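Local coordinates for enoyl-CoA hydratase carB homologue (Streptomyces cattleya, PDB 5O34), which is a crotonase-superfamily lyase of thienamycin biosynthesis, a CarB homologue that probably catalyses the formation of carboxymethylproline from a malonyl-CoA-derived enolate and pyrroline-5-carboxylate, at the interface of chains A and B. Numbering follows the deposited sequence. Chains: chain A/B, Enoyl-CoA hydratase carB homologue.

Contact 1: the interface of chains A and B. Residues chain A 196-197, 200-201, 204; chain B 161-164, 193, 218, 220-221.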
loop_
_atom_site.group_PDB
_atom_site.type_symbol
_atom_site.label_atom_id
_atom_site.label_comp_id
_atom_site.label_asym_id
_atom_site.label_seq_id
_atom_site.Cartn_x
_atom_site.Cartn_y
_atom_site.Cartn_z
ATOM N N ARG A 196 -1.461 4.428 3.230
ATOM C CA ARG A 196 -2.351 4.922 4.268
ATOM C C ARG A 196 -1.697 5.926 5.244
ATOM O O ARG A 196 -2.272 6.980 5.495
ATOM C CB ARG A 196 -2.945 3.705 5.002
ATOM C CG ARG A 196 -4.078 4.011 5.929
ATOM C CD ARG A 196 -4.869 2.753 6.250
ATOM N NE ARG A 196 -5.858 3.006 7.296
ATOM C CZ ARG A 196 -7.069 3.515 7.091
ATOM N NH1 ARG A 196 -7.469 3.826 5.863
ATOM N NH2 ARG A 196 -7.887 3.716 8.110
ATOM N N THR A 197 -0.520 5.588 5.790
ATOM C CA THR A 197 0.244 6.394 6.751
ATOM C C THR A 197 0.586 7.781 6.176
ATOM O O THR A 197 0.296 8.793 6.825
ATOM C CB THR A 197 1.488 5.602 7.193
ATOM O OG1 THR A 197 1.053 4.378 7.757
ATOM C CG2 THR A 197 2.342 6.339 8.205
ATOM N N GLN A 200 -2.601 9.849 5.612
ATOM C CA GLN A 200 -3.076 10.348 6.907
ATOM C C GLN A 200 -2.235 11.486 7.429
ATOM O O GLN A 200 -2.787 12.460 7.936
ATOM C CB GLN A 200 -3.149 9.217 7.918
ATOM C CG GLN A 200 -4.351 8.305 7.695
ATOM C CD GLN A 200 -4.233 6.957 8.375
ATOM O OE1 GLN A 200 -3.143 6.449 8.684
ATOM N NE2 GLN A 200 -5.355 6.313 8.568
ATOM N N ARG A 201 -0.910 11.393 7.261
ATOM C CA ARG A 201 0.016 12.444 7.670
ATOM C C ARG A 201 -0.271 13.715 6.842
ATOM O O ARG A 201 -0.382 14.798 7.413
ATOM C CB ARG A 201 1.469 11.994 7.468
ATOM C CG ARG A 201 1.989 10.977 8.473
ATOM C CD ARG A 201 3.395 10.512 8.117
ATOM N NE ARG A 201 4.351 11.629 8.082
ATOM C CZ ARG A 201 5.439 11.678 7.310
ATOM N NH1 ARG A 201 5.732 10.668 6.498
ATOM N NH2 ARG A 201 6.235 12.739 7.342
ATOM N N LEU A 204 -4.082 15.298 7.625
ATOM C CA LEU A 204 -4.223 15.809 8.989
ATOM C C LEU A 204 -3.261 16.922 9.381
ATOM O O LEU A 204 -3.623 17.725 10.245
ATOM C CB LEU A 204 -4.156 14.666 10.015
ATOM C CG LEU A 204 -5.212 13.562 9.882
ATOM C CD1 LEU A 204 -4.943 12.449 10.872
ATOM C CD2 LEU A 204 -6.642 14.098 9.999
ATOM N N CYS B 161 -6.732 3.783 14.343
ATOM C CA CYS B 161 -6.541 5.211 14.556
ATOM C C CYS B 161 -5.921 5.830 13.308
ATOM O O CYS B 161 -5.253 5.124 12.542
ATOM C CB CYS B 161 -5.685 5.455 15.795
ATOM S SG CYS B 161 -6.397 4.784 17.325
ATOM N N ASP B 162 -6.161 7.133 13.087
ATOM C CA ASP B 162 -5.666 7.843 11.911
ATOM C C ASP B 162 -4.261 8.332 12.059
ATOM O O ASP B 162 -3.643 8.681 11.058
ATOM C CB ASP B 162 -6.540 9.061 11.610
ATOM C CG ASP B 162 -8.005 8.758 11.578
ATOM O OD1 ASP B 162 -8.449 8.069 10.632
ATOM O OD2 ASP B 162 -8.703 9.185 12.502
ATOM N N TYR B 163 -3.774 8.454 13.294
ATOM C CA TYR B 163 -2.450 9.001 13.514
ATOM C C TYR B 163 -1.803 8.376 14.729
ATOM O O TYR B 163 -2.237 8.616 15.851
ATOM C CB TYR B 163 -2.530 10.528 13.641
ATOM C CG TYR B 163 -1.223 11.225 13.342
ATOM C CD1 TYR B 163 -1.019 11.867 12.125
ATOM C CD2 TYR B 163 -0.186 11.241 14.275
ATOM C CE1 TYR B 163 0.179 12.517 11.844
ATOM C CE2 TYR B 163 1.024 11.874 13.996
ATOM C CZ TYR B 163 1.192 12.532 12.787
ATOM O OH TYR B 163 2.367 13.189 12.513
ATOM N N ARG B 164 -0.755 7.578 14.504
ATOM C CA ARG B 164 -0.051 6.919 15.589
ATOM C C ARG B 164 1.244 7.626 15.869
ATOM O O ARG B 164 2.148 7.636 15.036
ATOM C CB ARG B 164 0.199 5.444 15.280
ATOM C CG ARG B 164 -1.046 4.607 15.348
ATOM C CD ARG B 164 -0.786 3.191 14.877
ATOM N NE ARG B 164 -0.233 3.119 13.530
ATOM C CZ ARG B 164 -0.929 3.190 12.403
ATOM N NH1 ARG B 164 -2.242 3.390 12.436
ATOM N NH2 ARG B 164 -0.319 3.073 11.235
ATOM N N ALA B 193 -2.339 -0.918 6.855
ATOM C CA ALA B 193 -1.508 0.146 7.415
ATOM C C ALA B 193 -0.069 0.251 6.896
ATOM O O ALA B 193 0.462 1.353 6.830
ATOM C CB ALA B 193 -1.475 0.015 8.927
ATOM N N GLY B 218 6.113 2.555 8.340
ATOM C CA GLY B 218 4.763 3.109 8.300
ATOM C C GLY B 218 3.827 2.667 9.418
ATOM O O GLY B 218 2.627 2.932 9.358
ATOM N N LEU B 220 4.248 3.684 12.538
ATOM C CA LEU B 220 4.156 4.905 13.317
ATOM C C LEU B 220 4.164 6.064 12.330
ATOM O O LEU B 220 4.942 6.053 11.374
ATOM C CB LEU B 220 5.326 5.042 14.298
ATOM C CG LEU B 220 5.267 4.228 15.584
ATOM C CD1 LEU B 220 6.480 4.529 16.452
ATOM C CD2 LEU B 220 3.970 4.484 16.371
ATOM N N HIS B 221 3.285 7.041 12.542
ATOM C CA HIS B 221 3.191 8.237 11.709
ATOM C C HIS B 221 4.300 9.219 12.039
ATOM O O HIS B 221 4.734 9.962 11.161
ATOM C CB HIS B 221 1.837 8.932 11.911
ATOM C CG HIS B 221 0.696 8.209 11.274
ATOM N ND1 HIS B 221 0.267 6.979 11.744
ATOM C CD2 HIS B 221 -0.087 8.574 10.237
ATOM C CE1 HIS B 221 -0.741 6.627 10.966
ATOM N NE2 HIS B 221 -0.995 7.557 10.049
#
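In this crotonase-fold protein, helix 196-205 of chain A lies against strand 163-167 and the loop around B:His221 of chain B, a subunit contact of the kind that builds the trimers typical of the family. Hydrogen bonds from A:Thr197 and to A:Gln200 make the polar part. The hydroxyl OG1 of A:Thr197, anti to the carbonyl carbon (chi1 -58°), donates to the backbone O of B:Gly218 at 2.7 Å, in the carbonyl plane and on a lone pair; a weak bond joins the same OG1 to the O of B:Ala193 at 3.2 Å. The imidazole NE2 of B:His221 donates to the amide OE1 of A:Gln200 at 2.8 Å, with 143° at the hydrogen. CG of A:Gln200 is anti to the carbonyl carbon and the chain extends beyond it. OE1 lies in the ring plane, but NE2 stands 36° above the amide carbonyl plane, so the bond misses a lone pair.

Packing fixes the imidazole from both faces. The methyl CG2 of A:Thr197 sits over one face, 3.9 Å from the ring centroid, a CH-pi contact, while CA of B:Tyr163 backs the opposite face from within chain B. CG of A:Arg201 packs beside CD2 of B:His221 at 3.6 Å, the two side chains sliding past each other in opposite directions; its guanidinium is turned nearly perpendicular to the imidazole. Further along the helix, CD1 of A:Leu204 touches CB of B:Asp162 at 3.8 Å, the two side chains crossing at about a right angle.

Charge enters from the second shell. The guanidinium of B:Arg164 has CE1 of B:His221 over one face, with the O of B:Gly218 at its edge, and its nearness would be expected to disfavour a protonated imidazole.

Contact 2: the interface of chains A and B. Residues chain A 191, 196, 199; chain B 192, 255-256, 259.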
loop_
_atom_site.group_PDB
_atom_site.type_symbol
_atom_site.label_atom_id
_atom_site.label_comp_id
_atom_site.label_asym_id
_atom_site.label_seq_id
_atom_site.Cartn_x
_atom_site.Cartn_y
_atom_site.Cartn_z
ATOM N N GLU A 191 -3.595 7.230 -0.709
ATOM C CA GLU A 191 -3.500 5.889 -0.141
ATOM C C GLU A 191 -2.943 4.950 -1.209
ATOM O O GLU A 191 -1.968 4.248 -0.947
ATOM C CB GLU A 191 -4.869 5.422 0.359
ATOM C CG GLU A 191 -4.836 4.059 1.029
ATOM C CD GLU A 191 -5.849 3.848 2.137
ATOM O OE1 GLU A 191 -5.583 2.990 3.008
ATOM O OE2 GLU A 191 -6.901 4.530 2.144
ATOM N N ARG A 196 -1.461 4.428 3.230
ATOM C CA ARG A 196 -2.351 4.922 4.268
ATOM C C ARG A 196 -1.697 5.926 5.244
ATOM O O ARG A 196 -2.272 6.980 5.495
ATOM C CB ARG A 196 -2.945 3.705 5.002
ATOM C CG ARG A 196 -4.078 4.011 5.929
ATOM C CD ARG A 196 -4.869 2.753 6.250
ATOM N NE ARG A 196 -5.858 3.006 7.296
ATOM C CZ ARG A 196 -7.069 3.515 7.091
ATOM N NH1 ARG A 196 -7.469 3.826 5.863
ATOM N NH2 ARG A 196 -7.887 3.716 8.110
ATOM N N MET A 199 -0.772 9.181 3.480
ATOM C CA MET A 199 -2.057 9.819 3.212
ATOM C C MET A 199 -2.551 10.567 4.470
ATOM O O MET A 199 -2.853 11.766 4.405
ATOM C CB MET A 199 -3.080 8.760 2.773
ATOM C CG MET A 199 -4.478 9.320 2.499
ATOM S SD MET A 199 -5.602 9.319 3.922
ATOM C CE MET A 199 -5.819 7.516 4.207
ATOM N N ALA B 192 -3.156 -3.334 5.611
ATOM C CA ALA B 192 -3.830 -2.073 5.283
ATOM C C ALA B 192 -3.000 -0.854 5.683
ATOM O O ALA B 192 -2.888 0.082 4.894
ATOM C CB ALA B 192 -5.206 -2.025 5.934
ATOM N N VAL B 255 -13.189 7.738 3.731
ATOM C CA VAL B 255 -11.809 7.308 3.473
ATOM C C VAL B 255 -11.529 5.970 4.176
ATOM O O VAL B 255 -10.788 5.135 3.649
ATOM C CB VAL B 255 -10.818 8.438 3.886
ATOM C CG1 VAL B 255 -9.388 7.937 4.008
ATOM C CG2 VAL B 255 -10.885 9.613 2.915
ATOM N N ASN B 256 -12.183 5.748 5.334
ATOM C CA ASN B 256 -12.027 4.535 6.131
ATOM C C ASN B 256 -13.000 3.405 5.794
ATOM O O ASN B 256 -12.809 2.308 6.319
ATOM C CB ASN B 256 -12.086 4.869 7.624
ATOM C CG ASN B 256 -10.810 5.481 8.170
ATOM O OD1 ASN B 256 -9.806 5.626 7.459
ATOM N ND2 ASN B 256 -10.814 5.835 9.460
ATOM N N PHE B 259 -11.474 -0.034 4.672
ATOM C CA PHE B 259 -10.855 -0.627 5.856
ATOM C C PHE B 259 -11.938 -1.294 6.739
ATOM O O PHE B 259 -11.804 -2.477 7.075
ATOM C CB PHE B 259 -10.038 0.433 6.619
ATOM C CG PHE B 259 -9.295 -0.087 7.825
ATOM C CD1 PHE B 259 -8.100 -0.775 7.679
ATOM C CD2 PHE B 259 -9.772 0.148 9.111
ATOM C CE1 PHE B 259 -7.405 -1.248 8.799
ATOM C CE2 PHE B 259 -9.072 -0.315 10.229
ATOM C CZ PHE B 259 -7.894 -1.017 10.067
#
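The start of helix 196-205 in this crotonase-superfamily protein carries A:Arg196 across the subunit boundary, toward the junction between helix 245-255 and helix 257-273 of chain B. The C-terminal helices commonly take part in subunit packing in this family. A:Arg196 is the main bridging side chain: CG is anti to the backbone N (chi1 -169°) and the chain runs extended to NE, so the guanidinium is delivered well beyond the helix surface. On the way, the methylene CD passes the backbone O of B:Ala192 at 3.6 Å, near the end of helix 184-194.

At the tip, NH2 of A:Arg196 donates to the side-chain amide oxygen OD1 of B:Asn256 at 2.8 Å, with an angle of 146° at the hydrogen. The approach is oblique: NH2 lies 65° out of the amide carbonyl plane, away from a lone pair, and the guanidinium and amide planes are strongly tilted against each other. NH1 of A:Arg196 adds a weak second bond to the same OD1 at 3.4 Å, so one acceptor meets both terminal nitrogens.

Orientation of the guanidinium is also set from its own chain and from an aromatic ring. OE1 of A:Glu191 lies at its edge, in plane, and forms a salt bridge with NH1 of A:Arg196 at 3.5 Å; this carboxylate would be expected to offset part of the positive charge. The ring of B:Phe259 receives NH2 of A:Arg196 over its face, 4.4 Å from the centroid, in a cation-pi arrangement shifted toward the CG side of the ring.

Apolar packing completes the patch one helical turn on. A:Met199, bent at chi2 and chi3, brings its methyl CE tip to tip against CG1 of B:Val255 at 3.6 Å.

Contact 1 and contact 2 are neighbouring parts of one A-B interface, their C-alpha centres about 9 Å apart. Helix 196-205 supplies most of chain A's side, with A:Glu191 of helix 184-194 added in contact 2: A:Thr197, A:Gln200, A:Arg201 and A:Leu204 serve contact 1, A:Met199 serves contact 2, and A:Arg196 belongs to both. On chain B the adjacent B:Ala192 and B:Ala193 of helix 184-194 are divided between them. One short helix is thus held between the strand-and-loop region of chain B and its C-terminal helices. The two chains do not meet through a two-fold axis, in keeping with the three deposited copies and the family's usual trimers.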